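Local coordinates for protein ethanolamine kinase Pv091845 (PDB 2QG7) that probably phosphorylates ethanolamine, the first step in making phosphatidylethanolamine from ethanolamine, in the malaria parasite Plasmodium vivax, at residues P382-Y394 / E400-Y414. Sequence-based numbering, arbitrary orientation.
Sequences PSKEEEYHFIMHY and EELINQLIREIQPFY
Ile391 fits as a knob into a hole formed by Ile403, Leu406, Ile407 and Ile410. The two helices form a helix-loop-helix pair in the C-terminal helical lobe of the kinase-like fold. Helices 384-394 and 400-410 follow each other through a short turn. Their axes come within 9.3 Å, and their N-to-C directions differ by 116°. The two branches of Ile391 divide the work. Ile391 CG2 meets Ile403 CG2 and Leu406 CD2, both at 3.7 Å. CD1 reaches Ile407 CG1. Ile407 is a knob in return, held among Lys384, Glu387, Tyr388 and Ile391.

Tyr388 is the third knob. With CG anti to the backbone N (chi1 -170°), its ring lies along helix 400-410. Ile403 CG2 approaches Tyr388 CD1 obliquely, at 3.3 Å. Asn404 OD1 and Ile407 CD1 sit at the ring edge, and Tyr388 OH ends beside Glu400 CB. At the far end of helix 384-394, Leu406 CD2 packs against the Tyr394 ring, whose OH is hydrogen-bonded to His210 ND1.

The buried polar link is at Glu387. Its chain runs extended beyond CG, and Glu387 CD passes Ile410 CD1 at 4.1 Å. Ile407 CG2 lies 3.6 Å from Glu387 OE1. Tyr414 OH donates a 2.6 Å hydrogen bond to Glu387 OE2, on its anti side and 20° out of the carboxylate plane. The Tyr414 ring and this carboxylate are nearly but not quite coplanar. Farther out, Phe368 of helix 360-369 touches Pro382, Ile410 and Tyr414. Lys457 makes a cation-pi contact with the Tyr414 ring, and Tyr414 O takes a hydrogen bond from Asn369 ND2.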
loop_
_atom_site.group_PDB
_atom_site.type_symbol
_atom_site.label_atom_id
_atom_site.label_comp_id
_atom_site.label_asym_id
_atom_site.label_seq_id
_atom_site.Cartn_x
_atom_site.Cartn_y
_atom_site.Cartn_z
ATOM N N PRO D 382 -12.092 0.022 -14.577
ATOM C CA PRO D 382 -13.452 0.013 -15.211
ATOM C C PRO D 382 -14.301 -1.279 -15.031
ATOM O O PRO D 382 -13.766 -2.402 -15.129
ATOM C CB PRO D 382 -13.151 0.266 -16.705
ATOM C CG PRO D 382 -11.758 -0.099 -16.910
ATOM C CD PRO D 382 -11.024 0.176 -15.593
ATOM N N SER D 383 -15.613 -1.089 -14.738
ATOM C CA SER D 383 -16.619 -2.167 -14.985
ATOM C C SER D 383 -16.743 -2.541 -16.469
ATOM O O SER D 383 -16.312 -1.785 -17.342
ATOM C CB SER D 383 -18.007 -1.789 -14.453
ATOM O OG SER D 383 -18.513 -0.658 -15.135
ATOM N N LYS D 384 -17.326 -3.718 -16.743
ATOM C CA LYS D 384 -17.665 -4.177 -18.119
ATOM C C LYS D 384 -18.262 -3.070 -18.992
ATOM O O LYS D 384 -17.928 -2.925 -20.160
ATOM C CB LYS D 384 -18.663 -5.347 -18.054
ATOM C CG LYS D 384 -18.858 -6.122 -19.367
ATOM C CD LYS D 384 -17.891 -7.304 -19.489
ATOM C CE LYS D 384 -18.454 -8.395 -20.417
ATOM N NZ LYS D 384 -18.726 -7.919 -21.821
ATOM N N GLU D 385 -19.141 -2.296 -18.380
ATOM C CA GLU D 385 -19.843 -1.193 -18.991
ATOM C C GLU D 385 -18.893 -0.056 -19.370
ATOM O O GLU D 385 -19.031 0.560 -20.445
ATOM C CB GLU D 385 -20.927 -0.698 -18.022
ATOM C CG GLU D 385 -21.824 0.371 -18.634
ATOM C CD GLU D 385 -23.037 0.758 -17.778
ATOM O OE1 GLU D 385 -23.295 0.123 -16.716
ATOM O OE2 GLU D 385 -23.755 1.706 -18.214
ATOM N N GLU D 386 -17.939 0.224 -18.471
ATOM C CA GLU D 386 -16.932 1.255 -18.698
ATOM C C GLU D 386 -15.867 0.818 -19.688
ATOM O O GLU D 386 -15.364 1.638 -20.455
ATOM C CB GLU D 386 -16.296 1.666 -17.397
ATOM C CG GLU D 386 -17.203 2.388 -16.468
ATOM C CD GLU D 386 -16.521 2.716 -15.149
ATOM O OE1 GLU D 386 -15.394 3.292 -15.140
ATOM O OE2 GLU D 386 -17.135 2.396 -14.104
ATOM N N GLU D 387 -15.510 -0.457 -19.674
ATOM C CA GLU D 387 -14.627 -0.991 -20.693
ATOM C C GLU D 387 -15.255 -0.875 -22.105
ATOM O O GLU D 387 -14.569 -0.611 -23.112
ATOM C CB GLU D 387 -14.304 -2.445 -20.396
ATOM C CG GLU D 387 -13.491 -2.651 -19.157
ATOM C CD GLU D 387 -13.104 -4.114 -18.915
ATOM O OE1 GLU D 387 -13.727 -5.024 -19.513
ATOM O OE2 GLU D 387 -12.183 -4.353 -18.082
ATOM N N TYR D 388 -16.571 -1.104 -22.154
ATOM C CA TYR D 388 -17.362 -1.027 -23.367
ATOM C C TYR D 388 -17.359 0.396 -23.988
ATOM O O TYR D 388 -17.083 0.567 -25.191
ATOM C CB TYR D 388 -18.791 -1.484 -23.034
ATOM C CG TYR D 388 -19.682 -1.698 -24.222
ATOM C CD1 TYR D 388 -19.711 -2.929 -24.876
ATOM C CD2 TYR D 388 -20.502 -0.654 -24.695
ATOM C CE1 TYR D 388 -20.534 -3.133 -25.965
ATOM C CE2 TYR D 388 -21.322 -0.845 -25.808
ATOM C CZ TYR D 388 -21.335 -2.092 -26.428
ATOM O OH TYR D 388 -22.156 -2.284 -27.517
ATOM N N HIS D 389 -17.676 1.398 -23.168
ATOM C CA HIS D 389 -17.693 2.762 -23.619
ATOM C C HIS D 389 -16.364 3.207 -24.241
ATOM O O HIS D 389 -16.367 3.949 -25.194
ATOM C CB HIS D 389 -18.146 3.711 -22.497
ATOM C CG HIS D 389 -18.396 5.120 -22.963
ATOM N ND1 HIS D 389 -17.469 6.131 -22.821
ATOM C CD2 HIS D 389 -19.451 5.676 -23.615
ATOM C CE1 HIS D 389 -17.949 7.252 -23.338
ATOM N NE2 HIS D 389 -19.153 7.007 -23.819
ATOM N N PHE D 390 -15.233 2.756 -23.711
ATOM C CA PHE D 390 -13.908 3.139 -24.229
ATOM C C PHE D 390 -13.626 2.476 -25.575
ATOM O O PHE D 390 -13.119 3.095 -26.529
ATOM C CB PHE D 390 -12.819 2.732 -23.214
ATOM C CG PHE D 390 -11.397 3.130 -23.610
ATOM C CD1 PHE D 390 -10.837 4.331 -23.162
ATOM C CD2 PHE D 390 -10.595 2.279 -24.379
ATOM C CE1 PHE D 390 -9.528 4.669 -23.483
ATOM C CE2 PHE D 390 -9.278 2.637 -24.718
ATOM C CZ PHE D 390 -8.745 3.820 -24.275
ATOM N N ILE D 391 -13.935 1.187 -25.608
ATOM C CA ILE D 391 -13.616 0.325 -26.734
ATOM C C ILE D 391 -14.499 0.665 -27.941
ATOM O O ILE D 391 -14.066 0.547 -29.078
ATOM C CB ILE D 391 -13.683 -1.158 -26.325
ATOM C CG1 ILE D 391 -12.478 -1.461 -25.401
ATOM C CG2 ILE D 391 -13.685 -2.073 -27.558
ATOM C CD1 ILE D 391 -12.464 -2.803 -24.732
ATOM N N MET D 392 -15.727 1.094 -27.679
ATOM C CA MET D 392 -16.599 1.583 -28.729
ATOM C C MET D 392 -15.938 2.753 -29.482
ATOM O O MET D 392 -15.910 2.761 -30.727
ATOM C CB MET D 392 -17.957 2.010 -28.150
ATOM C CG MET D 392 -18.860 2.753 -29.162
ATOM S SD MET D 392 -20.193 3.591 -28.288
ATOM C CE MET D 392 -21.379 2.206 -28.231
ATOM N N HIS D 393 -15.420 3.730 -28.734
ATOM C CA HIS D 393 -14.763 4.879 -29.346
ATOM C C HIS D 393 -13.334 4.585 -29.771
ATOM O O HIS D 393 -12.721 5.352 -30.508
ATOM C CB HIS D 393 -14.833 6.112 -28.459
ATOM C CG HIS D 393 -16.223 6.585 -28.195
ATOM N ND1 HIS D 393 -16.973 7.251 -29.144
ATOM C CD2 HIS D 393 -17.003 6.494 -27.090
ATOM C CE1 HIS D 393 -18.150 7.565 -28.624
ATOM N NE2 HIS D 393 -18.196 7.115 -27.381
ATOM N N TYR D 394 -12.812 3.452 -29.317
ATOM C CA TYR D 394 -11.494 3.002 -29.759
ATOM C C TYR D 394 -11.634 2.410 -31.151
ATOM O O TYR D 394 -10.908 2.764 -32.060
ATOM C CB TYR D 394 -10.856 1.991 -28.766
ATOM C CG TYR D 394 -9.613 1.287 -29.282
ATOM C CD1 TYR D 394 -8.369 1.930 -29.295
ATOM C CD2 TYR D 394 -9.680 -0.002 -29.784
ATOM C CE1 TYR D 394 -7.222 1.279 -29.769
ATOM C CE2 TYR D 394 -8.567 -0.633 -30.319
ATOM C CZ TYR D 394 -7.328 0.009 -30.279
ATOM O OH TYR D 394 -6.194 -0.634 -30.742
ATOM N N GLU D 400 -21.584 -4.250 -31.138
ATOM C CA GLU D 400 -21.264 -4.951 -29.876
ATOM C C GLU D 400 -20.545 -6.292 -30.020
ATOM O O GLU D 400 -19.861 -6.713 -29.101
ATOM C CB GLU D 400 -22.494 -5.093 -28.981
ATOM C CG GLU D 400 -23.587 -5.933 -29.581
ATOM C CD GLU D 400 -24.764 -6.123 -28.647
ATOM O OE1 GLU D 400 -25.346 -7.241 -28.665
ATOM O OE2 GLU D 400 -25.101 -5.161 -27.905
ATOM N N GLU D 401 -20.669 -6.959 -31.157
ATOM C CA GLU D 401 -19.937 -8.232 -31.326
ATOM C C GLU D 401 -18.456 -7.945 -31.489
ATOM O O GLU D 401 -17.593 -8.787 -31.167
ATOM C CB GLU D 401 -20.427 -9.054 -32.547
ATOM C CG GLU D 401 -21.933 -9.435 -32.564
ATOM C CD GLU D 401 -22.288 -10.579 -31.563
ATOM O OE1 GLU D 401 -23.336 -11.268 -31.768
ATOM O OE2 GLU D 401 -21.536 -10.784 -30.564
ATOM N N LEU D 402 -18.159 -6.765 -32.036
ATOM C CA LEU D 402 -16.776 -6.404 -32.259
ATOM C C LEU D 402 -16.190 -5.796 -30.971
ATOM O O LEU D 402 -15.042 -6.110 -30.608
ATOM C CB LEU D 402 -16.628 -5.498 -33.484
ATOM C CG LEU D 402 -15.199 -5.370 -34.041
ATOM C CD1 LEU D 402 -14.762 -6.708 -34.702
ATOM C CD2 LEU D 402 -15.082 -4.175 -35.053
ATOM N N ILE D 403 -17.006 -4.959 -30.300
ATOM C CA ILE D 403 -16.694 -4.426 -28.981
ATOM C C ILE D 403 -16.483 -5.496 -27.914
ATOM O O ILE D 403 -15.399 -5.546 -27.325
ATOM C CB ILE D 403 -17.717 -3.413 -28.489
ATOM C CG1 ILE D 403 -17.871 -2.293 -29.507
ATOM C CG2 ILE D 403 -17.268 -2.816 -27.144
ATOM C CD1 ILE D 403 -19.088 -1.410 -29.278
ATOM N N ASN D 404 -17.473 -6.360 -27.696
ATOM C CA ASN D 404 -17.365 -7.485 -26.732
ATOM C C ASN D 404 -16.188 -8.434 -26.983
ATOM O O ASN D 404 -15.681 -9.097 -26.094
ATOM C CB ASN D 404 -18.669 -8.274 -26.672
ATOM C CG ASN D 404 -19.733 -7.551 -25.911
ATOM O OD1 ASN D 404 -19.483 -6.518 -25.312
ATOM N ND2 ASN D 404 -20.934 -8.087 -25.909
ATOM N N GLN D 405 -15.735 -8.474 -28.207
ATOM C CA GLN D 405 -14.717 -9.413 -28.556
ATOM C C GLN D 405 -13.364 -8.830 -28.160
ATOM O O GLN D 405 -12.409 -9.587 -27.864
ATOM C CB GLN D 405 -14.806 -9.645 -30.062
ATOM C CG GLN D 405 -14.035 -10.814 -30.564
ATOM C CD GLN D 405 -14.640 -11.421 -31.822
ATOM O OE1 GLN D 405 -15.580 -10.824 -32.466
ATOM N NE2 GLN D 405 -14.091 -12.629 -32.188
ATOM N N LEU D 406 -13.259 -7.496 -28.190
ATOM C CA LEU D 406 -12.039 -6.851 -27.728
ATOM C C LEU D 406 -12.034 -6.743 -26.173
ATOM O O LEU D 406 -10.970 -6.803 -25.548
ATOM C CB LEU D 406 -11.796 -5.503 -28.432
ATOM C CG LEU D 406 -10.564 -4.646 -28.075
ATOM C CD1 LEU D 406 -9.188 -5.397 -28.113
ATOM C CD2 LEU D 406 -10.494 -3.432 -28.965
ATOM N N ILE D 407 -13.223 -6.607 -25.582
ATOM C CA ILE D 407 -13.405 -6.772 -24.137
ATOM C C ILE D 407 -12.771 -8.084 -23.590
ATOM O O ILE D 407 -11.949 -8.036 -22.676
ATOM C CB ILE D 407 -14.889 -6.610 -23.716
ATOM C CG1 ILE D 407 -15.353 -5.171 -23.939
ATOM C CG2 ILE D 407 -15.064 -6.933 -22.275
ATOM C CD1 ILE D 407 -16.819 -4.909 -23.464
ATOM N N ARG D 408 -13.107 -9.222 -24.196
ATOM C CA ARG D 408 -12.520 -10.505 -23.862
ATOM C C ARG D 408 -11.002 -10.539 -24.016
ATOM O O ARG D 408 -10.303 -11.201 -23.232
ATOM C CB ARG D 408 -13.126 -11.612 -24.768
ATOM C CG ARG D 408 -14.584 -12.015 -24.460
ATOM C CD ARG D 408 -14.631 -13.286 -23.611
ATOM N NE ARG D 408 -14.110 -14.464 -24.339
ATOM C CZ ARG D 408 -14.219 -15.728 -23.903
ATOM N NH1 ARG D 408 -13.719 -16.726 -24.631
ATOM N NH2 ARG D 408 -14.827 -16.000 -22.734
ATOM N N GLU D 409 -10.512 -9.883 -25.073
ATOM C CA GLU D 409 -9.106 -9.929 -25.473
ATOM C C GLU D 409 -8.182 -9.250 -24.463
ATOM O O GLU D 409 -7.021 -9.655 -24.302
ATOM C CB GLU D 409 -8.967 -9.249 -26.824
ATOM C CG GLU D 409 -7.679 -9.545 -27.569
ATOM C CD GLU D 409 -7.592 -8.696 -28.859
ATOM O OE1 GLU D 409 -8.421 -8.944 -29.778
ATOM O OE2 GLU D 409 -6.691 -7.812 -28.977
ATOM N N ILE D 410 -8.692 -8.201 -23.800
ATOM C CA ILE D 410 -7.840 -7.343 -22.946
ATOM C C ILE D 410 -7.703 -7.911 -21.534
ATOM O O ILE D 410 -6.828 -7.501 -20.761
ATOM C CB ILE D 410 -8.321 -5.855 -22.867
ATOM C CG1 ILE D 410 -9.701 -5.748 -22.215
ATOM C CG2 ILE D 410 -8.308 -5.217 -24.244
ATOM C CD1 ILE D 410 -10.024 -4.367 -21.661
ATOM N N GLN D 411 -8.551 -8.890 -21.240
ATOM C CA GLN D 411 -8.852 -9.349 -19.876
ATOM C C GLN D 411 -7.648 -9.994 -19.130
ATOM O O GLN D 411 -7.381 -9.645 -17.995
ATOM C CB GLN D 411 -10.113 -10.236 -19.918
ATOM C CG GLN D 411 -11.085 -9.974 -18.839
ATOM C CD GLN D 411 -11.647 -8.603 -18.850
ATOM O OE1 GLN D 411 -11.864 -7.988 -17.793
ATOM N NE2 GLN D 411 -11.941 -8.112 -20.043
ATOM N N PRO D 412 -6.892 -10.893 -19.779
ATOM C CA PRO D 412 -5.687 -11.372 -19.094
ATOM C C PRO D 412 -4.473 -10.410 -19.091
ATOM O O PRO D 412 -3.450 -10.724 -18.470
ATOM C CB PRO D 412 -5.308 -12.609 -19.916
ATOM C CG PRO D 412 -5.846 -12.330 -21.309
ATOM C CD PRO D 412 -7.091 -11.523 -21.112
ATOM N N PHE D 413 -4.536 -9.297 -19.827
ATOM C CA PHE D 413 -3.417 -8.354 -19.908
ATOM C C PHE D 413 -3.389 -7.427 -18.684
ATOM O O PHE D 413 -2.387 -6.749 -18.443
ATOM C CB PHE D 413 -3.461 -7.526 -21.208
ATOM C CG PHE D 413 -3.085 -8.304 -22.424
ATOM C CD1 PHE D 413 -4.040 -9.073 -23.103
ATOM C CD2 PHE D 413 -1.771 -8.284 -22.899
ATOM C CE1 PHE D 413 -3.695 -9.773 -24.203
ATOM C CE2 PHE D 413 -1.403 -9.012 -24.038
ATOM C CZ PHE D 413 -2.356 -9.762 -24.670
ATOM N N TYR D 414 -4.483 -7.414 -17.931
ATOM C CA TYR D 414 -4.539 -6.738 -16.658
ATOM C C TYR D 414 -3.420 -7.226 -15.705
ATOM O O TYR D 414 -2.620 -6.419 -15.171
ATOM C CB TYR D 414 -5.879 -7.002 -16.038
ATOM C CG TYR D 414 -6.961 -6.027 -16.398
ATOM C CD1 TYR D 414 -7.063 -4.805 -15.720
ATOM C CD2 TYR D 414 -7.924 -6.339 -17.385
ATOM C CE1 TYR D 414 -8.063 -3.913 -16.006
ATOM C CE2 TYR D 414 -8.958 -5.435 -17.683
ATOM C CZ TYR D 414 -9.014 -4.234 -16.981
ATOM O OH TYR D 414 -9.992 -3.331 -17.242
#